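Putative peptidyl-arginine deiminase (Chlorobium tepidum, PDB 1XKN) probably hydrolyses the guanidine group of agmatine or of arginine residues, releasing ammonia. Local coordinates at residues D220-V225 and V230-E235; A287-Y290 and V295-V298. All coordinates share one frame; numbering follows the deposited sequence.

Interaction 1 (D220-V225 and V230-E235); sequences DMARFV and VVIAVE
The ring of F224 leans obliquely against one branch of V230: its CE1 lies 3.5 Å from V230 CG2, on the face of the sheet that also carries A222 and I232. V230 has CG1 anti to its backbone N (chi1 176°), which leaves CG2 for the phenylalanine and brings CG1 within 4.1 Å of A222 CB. A222 CB also touches CG1 of I232, its cross-strand neighbour, at nearly the same distance. Beside them, M221, a selenomethionine with an extended first half, runs its CG past I232 CG1. This apolar face is closed by helix 243-253 on the M221 and I232 side and by strand 167-171 over A222 and F224.

On the face of R223 and V231, V231 CG1 meets V225 CG1, which comes in from the chain turn after 222-224, at 3.3 Å, tighter than normal van der Waals contact; the side chains cross at about a right angle. R223 CB packs on V231 CG2, but the chain then folds back at chi2 and chi3 and carries the guanidinium away to salt bridges with D161 and E11.

R223 and V231 exchange two nearly straight backbone hydrogen bonds, and A233 N adds a third to M221 O at 2.9 Å. Strands 222-224 and 230-233, antiparallel at 165°, form a beta hairpin, its first strand outermost in the sheet and its second paired in parallel with 265-269, consistent with one module of the guanidine-modifying enzymes' alpha/beta propeller.

Interaction 2 (A287-Y290 and V295-V298); sequences ANFY and VVLV
Y290 and L297 form an antiparallel hydrogen-bonded pair, each N donating to the other's O at 2.9 Å (Y290 N to L297 O, L297 N to Y290 O), in a short beta hairpin where the chain leaves a loop and meets strand 295-298. Both bonds have an N-H...O angle of 160°.

The side chains of Y290 and L297 share one face of the sheet, packed against helix 36-50, and the phenol hydroxyl of Y290 is hydrogen-bonded to T18. Away from Y290 and L297, F289 and V296 lie side by side and point the same way. F289 CG lies between its backbone N and carbonyl carbon (chi1 61°), which sets the ring next to V296, with CD1 4.0 Å from V296 CG1 in an oblique approach. L313 of helix 305-316 touches both F289 and V298. V296 also reaches back to the tyrosine backbone through a CA-H...O contact to Y290 O. Closer to the loop, F289 CB rests 4.0 Å from V298 CG2 and 3.3 Å from L297 O.

In the fold
Interactions 1 and 2 follow one another along the chain, their centres about 12 Å apart, and each contributes a hairpin to a separate three-stranded mixed sheet. R223 joins them: its NH2 probably donates hydrogen bonds to F289 O at 2.8 Å and to A287 O at 3.0 Å, while the guanidinium also makes a cation-pi contact with F289. This same guanidinium, held by two acids as well, probably has its charge well compensated, and it ties 220-225 to the loop 287-290. M221 N adds a packing contact with A287 CB, at 3.6 Å. The bound sodium ion has its site at N117, W118 and N134, none of which belongs to either contact.

Interaction 1 (D220-V225 and V230-E235)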
# COMPACT_ATOMS: atom_id res chain seq x y z
N ASP A 220 5.39 -1.39 6.31
CA ASP A 220 6.47 -2.37 6.31
C ASP A 220 6.56 -2.90 7.73
O ASP A 220 7.46 -3.66 8.07
CB ASP A 220 7.82 -1.73 5.94
CG ASP A 220 8.03 -1.63 4.44
OD1 ASP A 220 7.48 -2.47 3.69
OD2 ASP A 220 8.78 -0.72 4.00
N MSE A 221 5.58 -2.53 8.56
CA MSE A 221 5.61 -2.92 9.97
C MSE A 221 4.29 -3.29 10.65
O MSE A 221 4.18 -4.35 11.27
CB MSE A 221 6.28 -1.78 10.74
CG MSE A 221 6.42 -1.96 12.23
SE MSE A 221 7.52 -0.53 12.93
CE MSE A 221 6.38 0.96 12.48
N ALA A 222 3.29 -2.42 10.55
CA ALA A 222 2.00 -2.64 11.20
C ALA A 222 0.84 -2.36 10.26
O ALA A 222 0.88 -1.42 9.47
CB ALA A 222 1.90 -1.78 12.44
N ARG A 223 -0.21 -3.18 10.36
CA ARG A 223 -1.38 -3.06 9.50
C ARG A 223 -2.68 -3.45 10.19
O ARG A 223 -2.72 -4.40 10.97
CB ARG A 223 -1.21 -3.97 8.28
CG ARG A 223 0.04 -3.76 7.44
CD ARG A 223 -0.11 -2.56 6.53
NE ARG A 223 -1.32 -2.65 5.72
CZ ARG A 223 -1.46 -3.47 4.68
NH1 ARG A 223 -2.61 -3.49 4.01
NH2 ARG A 223 -0.46 -4.24 4.29
N PHE A 224 -3.76 -2.72 9.90
CA PHE A 224 -5.06 -3.08 10.46
C PHE A 224 -5.52 -4.29 9.64
O PHE A 224 -5.31 -4.32 8.43
CB PHE A 224 -6.07 -1.95 10.29
CG PHE A 224 -6.09 -0.97 11.42
CD1 PHE A 224 -6.56 -1.35 12.68
CD2 PHE A 224 -5.63 0.33 11.25
CE1 PHE A 224 -6.56 -0.46 13.75
CE2 PHE A 224 -5.62 1.23 12.30
CZ PHE A 224 -6.09 0.83 13.56
N VAL A 225 -6.12 -5.28 10.30
CA VAL A 225 -6.63 -6.46 9.59
C VAL A 225 -8.15 -6.48 9.73
O VAL A 225 -8.85 -7.13 8.95
CB VAL A 225 -6.03 -7.80 10.12
CG1 VAL A 225 -4.58 -7.93 9.68
CG2 VAL A 225 -6.15 -7.87 11.63
N VAL A 230 -4.71 -5.11 14.95
CA VAL A 230 -3.52 -4.68 14.23
C VAL A 230 -2.49 -5.80 14.23
O VAL A 230 -2.22 -6.41 15.27
CB VAL A 230 -2.87 -3.44 14.89
CG1 VAL A 230 -1.57 -3.08 14.16
CG2 VAL A 230 -3.83 -2.27 14.85
N VAL A 231 -1.94 -6.09 13.05
CA VAL A 231 -0.90 -7.10 12.96
C VAL A 231 0.40 -6.31 12.91
O VAL A 231 0.49 -5.29 12.22
CB VAL A 231 -1.03 -7.99 11.69
CG1 VAL A 231 -2.23 -8.90 11.83
CG2 VAL A 231 -1.15 -7.13 10.44
N ILE A 232 1.39 -6.75 13.67
CA ILE A 232 2.67 -6.06 13.67
C ILE A 232 3.82 -7.04 13.63
O ILE A 232 3.82 -8.06 14.32
CB ILE A 232 2.81 -5.12 14.90
CG1 ILE A 232 4.17 -4.42 14.85
CG2 ILE A 232 2.64 -5.91 16.19
CD1 ILE A 232 4.36 -3.34 15.90
N ALA A 233 4.80 -6.73 12.79
CA ALA A 233 5.97 -7.57 12.65
C ALA A 233 6.79 -7.47 13.93
O ALA A 233 7.00 -6.38 14.46
CB ALA A 233 6.80 -7.12 11.47
N VAL A 234 7.25 -8.62 14.41
CA VAL A 234 8.06 -8.64 15.62
C VAL A 234 9.28 -9.52 15.40
O VAL A 234 9.15 -10.68 15.00
CB VAL A 234 7.24 -9.15 16.83
CG1 VAL A 234 6.25 -8.08 17.27
CG2 VAL A 234 6.50 -10.42 16.46
N GLU A 235 10.46 -8.96 15.64
CA GLU A 235 11.70 -9.70 15.47
C GLU A 235 12.04 -10.36 16.80
O GLU A 235 11.94 -9.73 17.86
CB GLU A 235 12.82 -8.74 15.05
CG GLU A 235 14.21 -9.38 14.96
CD GLU A 235 14.24 -10.57 14.03
OE1 GLU A 235 13.78 -10.45 12.88
OE2 GLU A 235 14.75 -11.64 14.45

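Interaction 2 (A287-Y290 and V295-V298)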
# COMPACT_ATOMS: atom_id res chain seq x y z
N ALA A 287 4.64 -7.64 6.43
CA ALA A 287 3.56 -6.68 6.66
C ALA A 287 3.21 -5.96 5.37
O ALA A 287 2.16 -5.32 5.28
CB ALA A 287 3.98 -5.66 7.72
N ASN A 288 4.08 -6.05 4.37
CA ASN A 288 3.83 -5.39 3.10
C ASN A 288 2.98 -6.27 2.18
O ASN A 288 3.28 -6.45 1.00
CB ASN A 288 5.16 -5.03 2.43
CG ASN A 288 5.06 -3.79 1.55
OD1 ASN A 288 4.83 -2.68 2.04
ND2 ASN A 288 5.22 -3.97 0.25
N PHE A 289 1.90 -6.82 2.75
CA PHE A 289 0.97 -7.67 2.02
C PHE A 289 -0.16 -6.80 1.47
O PHE A 289 -0.32 -5.65 1.87
CB PHE A 289 0.39 -8.75 2.95
CG PHE A 289 -0.39 -8.20 4.12
CD1 PHE A 289 -1.72 -7.80 3.97
CD2 PHE A 289 0.20 -8.09 5.38
CE1 PHE A 289 -2.44 -7.29 5.05
CE2 PHE A 289 -0.51 -7.59 6.47
CZ PHE A 289 -1.84 -7.18 6.30
N TYR A 290 -0.94 -7.36 0.55
CA TYR A 290 -2.06 -6.62 -0.02
C TYR A 290 -3.34 -7.44 0.12
O TYR A 290 -3.36 -8.63 -0.21
CB TYR A 290 -1.81 -6.31 -1.50
CG TYR A 290 -2.99 -5.63 -2.18
CD1 TYR A 290 -3.42 -4.37 -1.76
CD2 TYR A 290 -3.67 -6.25 -3.22
CE1 TYR A 290 -4.50 -3.74 -2.38
CE2 TYR A 290 -4.75 -5.63 -3.85
CZ TYR A 290 -5.16 -4.38 -3.42
OH TYR A 290 -6.22 -3.76 -4.04
N VAL A 295 -8.39 -12.83 -2.27
CA VAL A 295 -7.08 -13.31 -1.86
C VAL A 295 -6.27 -12.25 -1.15
O VAL A 295 -6.55 -11.06 -1.26
CB VAL A 295 -6.25 -13.79 -3.08
CG1 VAL A 295 -6.94 -14.96 -3.76
CG2 VAL A 295 -6.06 -12.64 -4.07
N VAL A 296 -5.29 -12.71 -0.39
CA VAL A 296 -4.37 -11.82 0.30
C VAL A 296 -3.03 -12.24 -0.26
O VAL A 296 -2.67 -13.42 -0.21
CB VAL A 296 -4.41 -12.02 1.83
CG1 VAL A 296 -3.40 -11.08 2.50
CG2 VAL A 296 -5.81 -11.72 2.35
N LEU A 297 -2.30 -11.29 -0.83
CA LEU A 297 -1.01 -11.57 -1.43
C LEU A 297 0.10 -11.13 -0.50
O LEU A 297 0.24 -9.96 -0.17
CB LEU A 297 -0.91 -10.84 -2.78
CG LEU A 297 -2.08 -11.15 -3.72
CD1 LEU A 297 -1.94 -10.35 -5.00
CD2 LEU A 297 -2.12 -12.64 -4.03
N VAL A 298 0.91 -12.10 -0.07
CA VAL A 298 1.99 -11.85 0.86
C VAL A 298 3.36 -12.02 0.23
O VAL A 298 3.62 -13.01 -0.46
CB VAL A 298 1.89 -12.82 2.06
CG1 VAL A 298 2.94 -12.48 3.10
CG2 VAL A 298 0.49 -12.76 2.64